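6-carboxyhexanoate-coa ligase (Bacillus subtilis, PDB 5G1F) belongs to the 6-carboxyhexanoate--CoA ligase family, also called pimeloyl-CoA synthase, a mixed alpha/beta protein modelled here as a single chain with pimelic acid bound. Local coordinates at residues V11-S16 / H27-E32; H54-P59 / D196-I201; Q77-H82 / E174-A179; G144-R149 / D244-P249. One frame throughout, in Å; residues are numbered along the deposited sequence.

Contact 1 (V11-S16 / H27-E32); sequences VRMRAS and HISGGE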
loop_
_atom_site.group_PDB
_atom_site.type_symbol
_atom_site.label_atom_id
_atom_site.label_comp_id
_atom_site.label_asym_id
_atom_site.label_seq_id
_atom_site.Cartn_x
_atom_site.Cartn_y
_atom_site.Cartn_z
ATOM N N VAL A 11 -7.755 5.483 -12.568
ATOM C CA VAL A 11 -8.097 4.230 -13.212
ATOM C C VAL A 11 -7.887 3.116 -12.218
ATOM O O VAL A 11 -6.812 2.998 -11.635
ATOM C CB VAL A 11 -7.269 3.990 -14.480
ATOM C CG1 VAL A 11 -7.797 2.798 -15.242
ATOM C CG2 VAL A 11 -7.372 5.199 -15.376
ATOM N N ARG A 12 -8.965 2.395 -11.922
ATOM C CA ARG A 12 -8.953 1.392 -10.864
ATOM C C ARG A 12 -9.397 0.027 -11.363
ATOM O O ARG A 12 -10.274 -0.060 -12.230
ATOM C CB ARG A 12 -9.856 1.845 -9.742
ATOM C CG ARG A 12 -9.552 3.277 -9.321
ATOM C CD ARG A 12 -10.269 3.684 -8.036
ATOM N NE ARG A 12 -11.686 3.885 -8.287
ATOM C CZ ARG A 12 -12.538 4.354 -7.394
ATOM N NH1 ARG A 12 -12.133 4.620 -6.162
ATOM N NH2 ARG A 12 -13.793 4.534 -7.741
ATOM N N MET A 13 -8.817 -1.027 -10.791
ATOM C CA MET A 13 -9.171 -2.396 -11.132
ATOM C C MET A 13 -9.336 -3.258 -9.877
ATOM O O MET A 13 -8.563 -3.176 -8.970
ATOM C CB MET A 13 -8.097 -2.995 -12.049
ATOM C CG MET A 13 -8.350 -4.433 -12.486
ATOM S SD MET A 13 -7.845 -5.698 -11.281
ATOM C CE MET A 13 -6.098 -5.756 -11.676
ATOM N N ARG A 14 -10.390 -4.063 -9.822
ATOM C CA ARG A 14 -10.516 -5.086 -8.779
ATOM C C ARG A 14 -10.840 -6.395 -9.449
ATOM O O ARG A 14 -11.557 -6.406 -10.450
ATOM C CB ARG A 14 -11.609 -4.743 -7.790
ATOM C CG ARG A 14 -11.434 -3.403 -7.122
ATOM C CD ARG A 14 -12.634 -3.054 -6.255
ATOM N NE ARG A 14 -13.899 -3.105 -7.011
ATOM C CZ ARG A 14 -15.001 -3.735 -6.604
ATOM N NH1 ARG A 14 -15.032 -4.386 -5.438
ATOM N NH2 ARG A 14 -16.083 -3.716 -7.369
ATOM N N ALA A 15 -10.309 -7.489 -8.900
ATOM C CA ALA A 15 -10.572 -8.827 -9.415
ATOM C C ALA A 15 -10.671 -9.821 -8.264
ATOM O O ALA A 15 -10.024 -9.654 -7.240
ATOM C CB ALA A 15 -9.466 -9.233 -10.366
ATOM N N SER A 16 -11.587 -10.769 -8.374
ATOM C CA SER A 16 -11.818 -11.723 -7.289
ATOM C C SER A 16 -12.338 -13.066 -7.779
ATOM O O SER A 16 -12.697 -13.222 -8.945
ATOM C CB SER A 16 -12.764 -11.143 -6.236
ATOM O OG SER A 16 -14.020 -10.885 -6.790
ATOM N N HIS A 27 -10.438 -12.347 -2.606
ATOM C CA HIS A 27 -9.836 -11.317 -3.445
ATOM C C HIS A 27 -8.637 -11.890 -4.230
ATOM O O HIS A 27 -8.040 -12.893 -3.819
ATOM C CB HIS A 27 -9.419 -10.140 -2.552
ATOM C CG HIS A 27 -8.758 -9.021 -3.286
ATOM N ND1 HIS A 27 -9.452 -8.147 -4.099
ATOM C CD2 HIS A 27 -7.463 -8.625 -3.323
ATOM C CE1 HIS A 27 -8.607 -7.276 -4.623
ATOM N NE2 HIS A 27 -7.392 -7.549 -4.176
ATOM N N ILE A 28 -8.350 -11.304 -5.388
ATOM C CA ILE A 28 -7.267 -11.760 -6.255
ATOM C C ILE A 28 -6.236 -10.649 -6.448
ATOM O O ILE A 28 -5.067 -10.853 -6.210
ATOM C CB ILE A 28 -7.762 -12.180 -7.667
ATOM C CG1 ILE A 28 -8.734 -13.358 -7.590
ATOM C CG2 ILE A 28 -6.594 -12.559 -8.574
ATOM C CD1 ILE A 28 -8.076 -14.702 -7.374
ATOM N N SER A 29 -6.667 -9.500 -6.959
ATOM C CA SER A 29 -5.746 -8.519 -7.524
ATOM C C SER A 29 -6.411 -7.167 -7.633
ATOM O O SER A 29 -7.623 -7.063 -7.730
ATOM C CB SER A 29 -5.296 -8.955 -8.927
ATOM O OG SER A 29 -4.327 -8.074 -9.497
ATOM N N GLY A 30 -5.597 -6.134 -7.751
ATOM C CA GLY A 30 -6.091 -4.770 -7.833
ATOM C C GLY A 30 -5.039 -3.841 -8.391
ATOM O O GLY A 30 -3.852 -4.161 -8.430
ATOM N N GLY A 31 -5.472 -2.681 -8.843
ATOM C CA GLY A 31 -4.527 -1.692 -9.354
ATOM C C GLY A 31 -5.148 -0.312 -9.242
ATOM O O GLY A 31 -6.382 -0.161 -9.313
ATOM N N GLU A 32 -4.299 0.670 -8.972
ATOM C CA GLU A 32 -4.681 2.060 -8.990
ATOM C C GLU A 32 -3.722 2.759 -9.881
ATOM O O GLU A 32 -2.533 2.528 -9.805
ATOM C CB GLU A 32 -4.584 2.677 -7.606
ATOM C CG GLU A 32 -5.487 2.019 -6.580
ATOM C CD GLU A 32 -6.938 2.409 -6.745
ATOM O OE1 GLU A 32 -7.233 3.358 -7.495
ATOM O OE2 GLU A 32 -7.793 1.751 -6.130
#
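Arg12 to Ser16 pair with His27 to Glu32 as the two antiparallel strands of a beta hairpin, 8-16 and 27-36, with a classic bulge near the loop end of the hairpin. Arg12 and Glu32 form a non-hydrogen-bonded pair, and their side chains run alongside each other in the same direction. Glu32 folds back at chi2 (-76°), which lays OE1 3.0 Å from Arg12 CG. The carboxylate therefore rests on the aliphatic part of the arginine. The guanidinium continues past it to Gln65.

Met13 pairs with Gly31 through two backbone bonds, Met13 N to Gly31 O (3.0 Å) and Gly31 N to Met13 O (3.1 Å). Its side chain bends across the glycines on the face shared with Ala15 and Ser29. CE ends 3.6 Å from Ser29 OG, and Leu47 of helix 40-52 also touches this side chain. Arg14 faces Gly30, and its guanidinium is bound by Gln63 on strand 61-68.

At Ala15 the register slips by one residue. Ala15 N donates to Ser29 O, while Ala15 O accepts from Ile28 N at 3.0 Å and more weakly from Ser29 N at 3.4 Å. Two donors thus share one carbonyl. Beyond the bulge Ser16 pairs with His27, and Ile28 CG1 lies 3.5 Å from Ser16 CA.

Contact 2 (H54-P59 / D196-I201); sequences HSRGKP and DDPDYI. With PML (pimelic acid), chain C.
Arg56 reaches Asp196 because its chain is extended at chi2 and then bends at chi3 (59°), which turns the guanidinium over the aspartate. Asp196 CG sits between its own backbone N and carbonyl carbon (chi1 55°), under that group. The guanidinium and carboxylate planes are 19° apart and stacked, with OD2 over the guanidinium centre. OD2 is 3.7 Å from Arg56 NH1, a long salt bridge made by charge alone. The directed bond is to the backbone: Arg56 NH1 donates to Asp196 O at 2.8 Å, meeting the carbonyl from above its plane. NH2 of the same arginine is taken by His27 O.

Nearby, Ser55 OG lies 3.0 Å from Asp197 OD1 and 3.4 Å from Asp199 OD2. Both bonds would be weak, and the hydroxyl proton can serve one at a time. Asp197 OD1 also accepts from Asp199 N at 2.6 Å. Pro198 CD packs on Arg56 CG.

Tyr200 points elsewhere, with OH 2.5 Å from O12 of pimelic acid, a very short hydrogen bond at the ring edge. The contact joins two type I beta turns, 54-57 and 197-200. The second includes an Asx turn at Asp197 and carries Tyr200 into the pimelic acid site.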
loop_
_atom_site.group_PDB
_atom_site.type_symbol
_atom_site.label_atom_id
_atom_site.label_comp_id
_atom_site.label_asym_id
_atom_site.label_seq_id
_atom_site.Cartn_x
_atom_site.Cartn_y
_atom_site.Cartn_z
ATOM N N HIS A 54 -2.818 -13.815 -12.201
ATOM C CA HIS A 54 -2.259 -13.645 -10.863
ATOM C C HIS A 54 -2.082 -15.044 -10.261
ATOM O O HIS A 54 -2.809 -15.972 -10.633
ATOM C CB HIS A 54 -3.215 -12.789 -10.013
ATOM C CG HIS A 54 -2.564 -12.161 -8.814
ATOM N ND1 HIS A 54 -2.360 -12.841 -7.630
ATOM C CD2 HIS A 54 -2.051 -10.920 -8.621
ATOM C CE1 HIS A 54 -1.748 -12.053 -6.763
ATOM N NE2 HIS A 54 -1.553 -10.880 -7.338
ATOM N N SER A 55 -1.120 -15.195 -9.344
ATOM C CA SER A 55 -0.819 -16.501 -8.741
ATOM C C SER A 55 -1.888 -16.938 -7.736
ATOM O O SER A 55 -1.920 -18.091 -7.311
ATOM C CB SER A 55 0.571 -16.510 -8.067
ATOM O OG SER A 55 0.556 -15.947 -6.759
ATOM N N ARG A 56 -2.764 -16.018 -7.359
ATOM C CA ARG A 56 -3.854 -16.330 -6.448
ATOM C C ARG A 56 -5.024 -16.937 -7.230
ATOM O O ARG A 56 -5.995 -17.397 -6.635
ATOM C CB ARG A 56 -4.292 -15.073 -5.679
ATOM C CG ARG A 56 -3.307 -14.618 -4.604
ATOM C CD ARG A 56 -3.673 -13.265 -4.002
ATOM N NE ARG A 56 -5.005 -13.284 -3.384
ATOM C CZ ARG A 56 -5.269 -13.613 -2.119
ATOM N NH1 ARG A 56 -4.299 -13.951 -1.289
ATOM N NH2 ARG A 56 -6.520 -13.582 -1.676
ATOM N N GLY A 57 -4.919 -16.959 -8.560
ATOM C CA GLY A 57 -5.920 -17.605 -9.401
ATOM C C GLY A 57 -6.446 -16.723 -10.528
ATOM O O GLY A 57 -6.283 -15.498 -10.521
ATOM N N LYS A 58 -7.080 -17.357 -11.506
ATOM C CA LYS A 58 -7.872 -16.649 -12.498
ATOM C C LYS A 58 -9.261 -16.284 -11.924
ATOM O O LYS A 58 -9.902 -17.111 -11.274
ATOM C CB LYS A 58 -8.012 -17.515 -13.740
ATOM C CG LYS A 58 -9.211 -17.170 -14.613
ATOM C CD LYS A 58 -9.679 -18.406 -15.364
ATOM C CE LYS A 58 -10.827 -18.091 -16.291
ATOM N NZ LYS A 58 -11.437 -19.359 -16.762
ATOM N N PRO A 59 -9.718 -15.032 -12.154
ATOM C CA PRO A 59 -10.895 -14.478 -11.473
ATOM C C PRO A 59 -12.187 -14.735 -12.214
ATOM O O PRO A 59 -12.183 -14.871 -13.447
ATOM C CB PRO A 59 -10.609 -12.983 -11.466
ATOM C CG PRO A 59 -9.901 -12.785 -12.763
ATOM C CD PRO A 59 -9.020 -13.991 -12.927
ATOM N N ASP A 196 -0.378 -10.629 0.283
ATOM C CA ASP A 196 -1.302 -11.747 0.375
ATOM C C ASP A 196 -0.982 -12.788 -0.689
ATOM O O ASP A 196 -1.542 -13.892 -0.689
ATOM C CB ASP A 196 -2.767 -11.281 0.264
ATOM C CG ASP A 196 -3.062 -10.468 -1.002
ATOM O OD1 ASP A 196 -2.129 -10.004 -1.691
ATOM O OD2 ASP A 196 -4.262 -10.263 -1.288
ATOM N N ASP A 197 -0.048 -12.442 -1.571
ATOM C CA ASP A 197 0.484 -13.365 -2.566
ATOM C C ASP A 197 1.322 -14.473 -1.911
ATOM O O ASP A 197 2.318 -14.183 -1.252
ATOM C CB ASP A 197 1.320 -12.554 -3.566
ATOM C CG ASP A 197 1.859 -13.384 -4.728
ATOM O OD1 ASP A 197 2.103 -14.600 -4.599
ATOM O OD2 ASP A 197 2.129 -12.772 -5.768
ATOM N N PRO A 198 0.956 -15.751 -2.144
ATOM C CA PRO A 198 1.706 -16.873 -1.578
ATOM C C PRO A 198 3.180 -16.911 -1.996
ATOM O O PRO A 198 3.995 -17.538 -1.311
ATOM C CB PRO A 198 0.962 -18.108 -2.117
ATOM C CG PRO A 198 0.230 -17.636 -3.331
ATOM C CD PRO A 198 -0.121 -16.208 -3.044
ATOM N N ASP A 199 3.522 -16.202 -3.073
ATOM C CA ASP A 199 4.842 -16.315 -3.690
ATOM C C ASP A 199 5.758 -15.128 -3.421
ATOM O O ASP A 199 6.822 -15.024 -4.017
ATOM C CB ASP A 199 4.692 -16.463 -5.201
ATOM C CG ASP A 199 4.018 -17.752 -5.592
ATOM O OD1 ASP A 199 4.097 -18.730 -4.813
ATOM O OD2 ASP A 199 3.407 -17.777 -6.680
ATOM N N TYR A 200 5.351 -14.232 -2.539
ATOM C CA TYR A 200 6.121 -13.040 -2.280
ATOM C C TYR A 200 6.100 -12.775 -0.785
ATOM O O TYR A 200 5.040 -12.547 -0.212
ATOM C CB TYR A 200 5.512 -11.869 -3.041
ATOM C CG TYR A 200 6.446 -10.704 -3.179
ATOM C CD1 TYR A 200 7.484 -10.708 -4.126
ATOM C CD2 TYR A 200 6.323 -9.604 -2.345
ATOM C CE1 TYR A 200 8.371 -9.639 -4.229
ATOM C CE2 TYR A 200 7.181 -8.528 -2.455
ATOM C CZ TYR A 200 8.194 -8.546 -3.390
ATOM O OH TYR A 200 9.022 -7.463 -3.421
ATOM N N ILE A 201 7.254 -12.834 -0.132
ATOM C CA ILE A 201 7.272 -12.823 1.337
ATOM C C ILE A 201 7.867 -11.550 1.921
ATOM O O ILE A 201 7.884 -11.386 3.146
ATOM C CB ILE A 201 8.041 -14.031 1.925
ATOM C CG1 ILE A 201 9.462 -14.089 1.352
ATOM C CG2 ILE A 201 7.276 -15.321 1.674
ATOM C CD1 ILE A 201 10.445 -14.812 2.242
HETATM C C1 PML C . 8.617 -4.517 -1.679
HETATM O O11 PML C . 9.014 -3.519 -1.051
HETATM O O12 PML C . 9.412 -5.404 -2.058
HETATM C C2 PML C . 7.139 -4.652 -1.984
HETATM C C3 PML C . 6.379 -5.235 -0.788
HETATM C C4 PML C . 4.885 -4.947 -0.881
HETATM C C5 PML C . 4.043 -6.190 -1.090
HETATM C C6 PML C . 2.615 -5.838 -1.521
HETATM C C7 PML C . 2.109 -6.811 -2.570
HETATM O O71 PML C . 2.597 -6.796 -3.731
HETATM O O72 PML C . 1.194 -7.596 -2.240
#

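Contact 3 (Q77-H82 / E174-A179); sequences QPLPVH and EALALA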
loop_
_atom_site.group_PDB
_atom_site.type_symbol
_atom_site.label_atom_id
_atom_site.label_comp_id
_atom_site.label_asym_id
_atom_site.label_seq_id
_atom_site.Cartn_x
_atom_site.Cartn_y
_atom_site.Cartn_z
ATOM N N GLN A 77 8.373 13.286 -3.682
ATOM C CA GLN A 77 9.421 12.283 -3.643
ATOM C C GLN A 77 8.923 11.008 -3.039
ATOM O O GLN A 77 8.030 11.033 -2.157
ATOM C CB GLN A 77 10.594 12.797 -2.791
ATOM C CG GLN A 77 11.313 14.004 -3.391
ATOM C CD GLN A 77 12.170 13.612 -4.575
ATOM O OE1 GLN A 77 13.006 12.707 -4.485
ATOM N NE2 GLN A 77 11.971 14.290 -5.697
ATOM N N PRO A 78 9.530 9.881 -3.438
ATOM C CA PRO A 78 9.245 8.650 -2.677
ATOM C C PRO A 78 9.918 8.676 -1.308
ATOM O O PRO A 78 10.917 9.356 -1.136
ATOM C CB PRO A 78 9.844 7.555 -3.556
ATOM C CG PRO A 78 10.985 8.247 -4.300
ATOM C CD PRO A 78 10.513 9.665 -4.513
ATOM N N LEU A 79 9.350 7.991 -0.321
ATOM C CA LEU A 79 10.068 7.721 0.924
ATOM C C LEU A 79 11.460 7.189 0.624
ATOM O O LEU A 79 11.657 6.433 -0.330
ATOM C CB LEU A 79 9.329 6.685 1.757
ATOM C CG LEU A 79 7.948 7.122 2.254
ATOM C CD1 LEU A 79 7.149 5.909 2.708
ATOM C CD2 LEU A 79 8.077 8.167 3.363
ATOM N N PRO A 80 12.439 7.585 1.447
ATOM C CA PRO A 80 13.741 6.917 1.438
ATOM C C PRO A 80 13.563 5.441 1.744
ATOM O O PRO A 80 12.740 5.078 2.582
ATOM C CB PRO A 80 14.506 7.591 2.590
ATOM C CG PRO A 80 13.724 8.806 2.976
ATOM C CD PRO A 80 12.297 8.535 2.569
ATOM N N VAL A 81 14.396 4.613 1.142
ATOM C CA VAL A 81 14.260 3.174 1.250
ATOM C C VAL A 81 15.473 2.577 1.962
ATOM O O VAL A 81 16.592 2.934 1.678
ATOM C CB VAL A 81 14.176 2.539 -0.143
ATOM C CG1 VAL A 81 14.103 1.031 -0.026
ATOM C CG2 VAL A 81 12.951 3.050 -0.886
ATOM N N HIS A 82 15.235 1.638 2.856
ATOM C CA HIS A 82 16.272 0.760 3.373
ATOM C C HIS A 82 15.738 -0.680 3.405
ATOM O O HIS A 82 14.574 -0.924 3.796
ATOM C CB HIS A 82 16.674 1.196 4.783
ATOM C CG HIS A 82 17.622 0.248 5.460
ATOM N ND1 HIS A 82 18.977 0.245 5.207
ATOM C CD2 HIS A 82 17.403 -0.762 6.339
ATOM C CE1 HIS A 82 19.553 -0.715 5.910
ATOM N NE2 HIS A 82 18.621 -1.338 6.607
ATOM N N GLU A 174 4.410 0.212 -7.109
ATOM C CA GLU A 174 3.061 0.399 -6.578
ATOM C C GLU A 174 3.066 0.547 -5.057
ATOM O O GLU A 174 2.439 1.446 -4.538
ATOM C CB GLU A 174 2.130 -0.729 -7.041
ATOM C CG GLU A 174 1.698 -0.606 -8.491
ATOM C CD GLU A 174 1.543 -1.968 -9.152
ATOM O OE1 GLU A 174 1.254 -2.941 -8.433
ATOM O OE2 GLU A 174 1.690 -2.085 -10.386
ATOM N N ALA A 175 3.854 -0.251 -4.353
ATOM C CA ALA A 175 3.762 -0.272 -2.900
ATOM C C ALA A 175 4.392 0.963 -2.319
ATOM O O ALA A 175 3.884 1.543 -1.366
ATOM C CB ALA A 175 4.423 -1.525 -2.341
ATOM N N LEU A 176 5.502 1.386 -2.922
ATOM C CA LEU A 176 6.200 2.578 -2.476
ATOM C C LEU A 176 5.427 3.861 -2.806
ATOM O O LEU A 176 5.398 4.792 -1.990
ATOM C CB LEU A 176 7.635 2.597 -3.039
ATOM C CG LEU A 176 8.532 3.750 -2.616
ATOM C CD1 LEU A 176 8.470 4.049 -1.132
ATOM C CD2 LEU A 176 9.976 3.470 -3.002
ATOM N N ALA A 177 4.782 3.923 -3.967
ATOM C CA ALA A 177 3.819 5.028 -4.237
ATOM C C ALA A 177 2.693 5.099 -3.171
ATOM O O ALA A 177 2.432 6.135 -2.596
ATOM C CB ALA A 177 3.191 4.878 -5.622
ATOM N N LEU A 178 2.061 3.980 -2.879
ATOM C CA LEU A 178 1.007 3.975 -1.859
ATOM C C LEU A 178 1.597 4.408 -0.508
ATOM O O LEU A 178 1.083 5.311 0.165
ATOM C CB LEU A 178 0.381 2.592 -1.783
ATOM C CG LEU A 178 -0.758 2.466 -0.745
ATOM C CD1 LEU A 178 -1.764 1.445 -1.215
ATOM C CD2 LEU A 178 -0.209 2.095 0.619
ATOM N N ALA A 179 2.757 3.868 -0.174
ATOM C CA ALA A 179 3.323 4.106 1.134
ATOM C C ALA A 179 3.753 5.552 1.258
ATOM O O ALA A 179 3.749 6.112 2.346
ATOM C CB ALA A 179 4.517 3.191 1.370
#
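Leu176 meets Pro78, Leu79 and Val81 as helix 170-184 packs against the chain leading into strand 81-84. Its CG is anti to the backbone N (chi1 -177°), and this brings the branched end up to the segment 77-82. The two methyls then divide the work. CD1 lies 4.0 Å from Leu79 CB. CD2 meets Val81 CG2 at 3.7 Å and Pro78 CB at 4.1 Å, and the Val81 and Leu176 side chains lie aslant to each other.

Ala179, almost one helical turn further on, takes the end of Leu79. Leu79 CD1 is 4.0 Å from Ala179 CB and 3.4 Å from Ala179 O, so this methyl rests against both the side chain and the backbone. The side-chain contacts here are apolar. Next to them, Ser180 OG is hydrogen-bonded to both Leu79 N and Leu176 O, which ties the loop to the helix.

Trp160 of helix 154-164 touches Pro78, Val81 and Leu176 together. Tyr212 of strand 211-215 packs on Leu176, while Tyr204 of strand 203-207 packs on Ala179. The contact thus joins helix 170-184 to the edge strand 81-84 of the mixed sheet, beside helix 154-164.

Contact 4 (G144-R149 / D244-P249); sequences GVRVSR and DLEKQP
Ser148 and Arg149 pack against the C-terminal end of helix 238-247, where late carbonyls of the helix and the residue beyond it meet the loop before strand 150-151. This is the tight part. Ser148 N donates to Leu245 O at 3.2 Å in a nearly straight bond (167°). Ser148 OG lies 2.6 Å from Glu246 O. Val147 CG1 is 3.7 Å from Leu245 O. The buried valine side chains meet that of Leu245 more loosely, as in Val145 CG1 to Leu245 CD1 at 4.4 Å.

Arg149 is buried and extends from CG to NE along the helix end. CD passes close to Glu246 O, and NH1 donates to Lys247 O at 3.2 Å. NH1 also forms a salt bridge with Glu71. Lys247 CD lies over one face of the guanidinium, so aliphatic carbon meets the flat group. Lys247 NZ is 4.4 Å from Arg149 NH2; Glu71 and, more weakly, Glu67 probably balance these like charges. Lys181 NZ binds Leu245 O, Ser148 O and Gln248 O, drawing both segments together.

The solvent side holds Arg146, Glu246 and Lys247, partly exposed, and Gln248, exposed. Even here Glu246 CG comes 3.2 Å from Arg146 O. The Arg146 guanidinium turns back to Gly144 O and Lys143 O. At the far end the two segments come close again, where Pro249 CA gives a CA-H...O contact to Arg149 O at 3.3 Å.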
loop_
_atom_site.group_PDB
_atom_site.type_symbol
_atom_site.label_atom_id
_atom_site.label_comp_id
_atom_site.label_asym_id
_atom_site.label_seq_id
_atom_site.Cartn_x
_atom_site.Cartn_y
_atom_site.Cartn_z
ATOM N N GLY A 144 -12.485 -2.816 3.505
ATOM C CA GLY A 144 -11.183 -2.169 3.665
ATOM C C GLY A 144 -11.193 -0.773 3.092
ATOM O O GLY A 144 -11.981 -0.445 2.224
ATOM N N VAL A 145 -10.357 0.085 3.632
ATOM C CA VAL A 145 -10.184 1.440 3.097
ATOM C C VAL A 145 -9.282 1.413 1.867
ATOM O O VAL A 145 -8.339 0.690 1.879
ATOM C CB VAL A 145 -9.486 2.319 4.138
ATOM C CG1 VAL A 145 -9.126 3.645 3.524
ATOM C CG2 VAL A 145 -10.399 2.487 5.351
ATOM N N ARG A 146 -9.630 2.157 0.819
ATOM C CA ARG A 146 -9.041 2.023 -0.516
ATOM C C ARG A 146 -8.168 3.239 -0.789
ATOM O O ARG A 146 -8.647 4.342 -0.886
ATOM C CB ARG A 146 -10.132 1.949 -1.592
ATOM C CG ARG A 146 -11.225 0.881 -1.326
ATOM C CD ARG A 146 -10.664 -0.539 -1.217
ATOM N NE ARG A 146 -11.638 -1.516 -0.708
ATOM C CZ ARG A 146 -12.500 -2.226 -1.453
ATOM N NH1 ARG A 146 -12.577 -2.062 -2.770
ATOM N NH2 ARG A 146 -13.313 -3.107 -0.871
ATOM N N VAL A 147 -6.875 3.062 -0.879
ATOM C CA VAL A 147 -6.058 4.188 -1.229
ATOM C C VAL A 147 -5.919 4.317 -2.715
ATOM O O VAL A 147 -5.601 3.360 -3.385
ATOM C CB VAL A 147 -4.687 4.074 -0.604
ATOM C CG1 VAL A 147 -3.908 5.356 -0.860
ATOM C CG2 VAL A 147 -4.859 3.862 0.885
ATOM N N SER A 148 -6.219 5.487 -3.254
ATOM C CA SER A 148 -6.301 5.589 -4.709
ATOM C C SER A 148 -5.782 6.916 -5.224
ATOM O O SER A 148 -5.363 7.758 -4.462
ATOM C CB SER A 148 -7.724 5.407 -5.189
ATOM O OG SER A 148 -8.456 6.429 -4.579
ATOM N N ARG A 149 -5.800 7.048 -6.537
ATOM C CA ARG A 149 -5.303 8.230 -7.216
ATOM C C ARG A 149 -3.868 8.509 -6.854
ATOM O O ARG A 149 -3.552 9.625 -6.486
ATOM C CB ARG A 149 -6.136 9.439 -6.854
ATOM C CG ARG A 149 -7.584 9.196 -7.066
ATOM C CD ARG A 149 -8.324 10.454 -6.762
ATOM N NE ARG A 149 -9.646 10.443 -7.356
ATOM C CZ ARG A 149 -10.406 11.522 -7.420
ATOM N NH1 ARG A 149 -9.937 12.681 -6.955
ATOM N NH2 ARG A 149 -11.599 11.454 -7.977
ATOM N N ASP A 244 -9.560 11.717 2.412
ATOM C CA ASP A 244 -8.211 12.091 1.988
ATOM C C ASP A 244 -7.544 10.953 1.233
ATOM O O ASP A 244 -6.905 11.167 0.199
ATOM C CB ASP A 244 -7.339 12.431 3.173
ATOM C CG ASP A 244 -7.883 13.553 3.971
ATOM O OD1 ASP A 244 -8.620 14.350 3.373
ATOM O OD2 ASP A 244 -7.593 13.622 5.190
ATOM N N LEU A 245 -7.633 9.749 1.796
ATOM C CA LEU A 245 -6.928 8.602 1.250
ATOM C C LEU A 245 -7.450 8.198 -0.118
ATOM O O LEU A 245 -6.690 7.743 -0.987
ATOM C CB LEU A 245 -6.960 7.447 2.240
ATOM C CG LEU A 245 -6.048 7.789 3.424
ATOM C CD1 LEU A 245 -6.132 6.696 4.463
ATOM C CD2 LEU A 245 -4.605 7.997 2.993
ATOM N N GLU A 246 -8.731 8.419 -0.332
ATOM C CA GLU A 246 -9.318 8.077 -1.600
ATOM C C GLU A 246 -9.138 9.171 -2.625
ATOM O O GLU A 246 -9.059 8.877 -3.805
ATOM C CB GLU A 246 -10.813 7.726 -1.445
ATOM C CG GLU A 246 -11.072 6.439 -0.646
ATOM C CD GLU A 246 -12.574 6.107 -0.558
ATOM O OE1 GLU A 246 -13.396 7.042 -0.630
ATOM O OE2 GLU A 246 -12.935 4.920 -0.477
ATOM N N LYS A 247 -9.142 10.433 -2.202
ATOM C CA LYS A 247 -9.315 11.543 -3.135
ATOM C C LYS A 247 -8.062 12.349 -3.438
ATOM O O LYS A 247 -8.010 13.043 -4.448
ATOM C CB LYS A 247 -10.370 12.529 -2.635
ATOM C CG LYS A 247 -11.787 11.978 -2.467
ATOM C CD LYS A 247 -12.191 11.043 -3.588
ATOM C CE LYS A 247 -13.687 11.040 -3.817
ATOM N NZ LYS A 247 -14.046 9.867 -4.645
ATOM N N GLN A 248 -7.095 12.360 -2.541
ATOM C CA GLN A 248 -5.914 13.225 -2.766
ATOM C C GLN A 248 -5.048 12.668 -3.867
ATOM O O GLN A 248 -4.453 11.613 -3.703
ATOM C CB GLN A 248 -5.075 13.334 -1.504
ATOM C CG GLN A 248 -5.272 14.645 -0.763
ATOM C CD GLN A 248 -5.182 14.511 0.760
ATOM O OE1 GLN A 248 -4.485 13.627 1.300
ATOM N NE2 GLN A 248 -5.861 15.420 1.465
ATOM N N PRO A 249 -4.956 13.375 -5.002
ATOM C CA PRO A 249 -4.183 12.825 -6.086
ATOM C C PRO A 249 -2.687 13.089 -5.905
ATOM O O PRO A 249 -2.298 14.208 -5.598
ATOM C CB PRO A 249 -4.747 13.541 -7.314
ATOM C CG PRO A 249 -5.732 14.537 -6.793
ATOM C CD PRO A 249 -5.468 14.694 -5.350
#

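How the contacts relate
Contact 1 closes before the other three contacts open along the chain. Contact 3 falls between the two segments of contact 2, while contact 4 alternates with both. Contact 1 lies in the three-stranded antiparallel sheet. It touches contact 2 through His27 and Arg56, centres 13 Å apart, and contact 4 through Glu32 and Ser148, centres 14 Å apart. Contacts 3 and 4 meet through Leu178 and Val147. Contacts 2 and 4 are the most distant pair, with centres about 23 Å apart. Together they connect the antiparallel sheet, the mixed sheet, helices 170-184 and 238-247, and the parallel sheet of 150-151 and 250-252. Contact 2 carries a ligand-binding tyrosine, and helix 170-184 borders pimelic acid through Ala175.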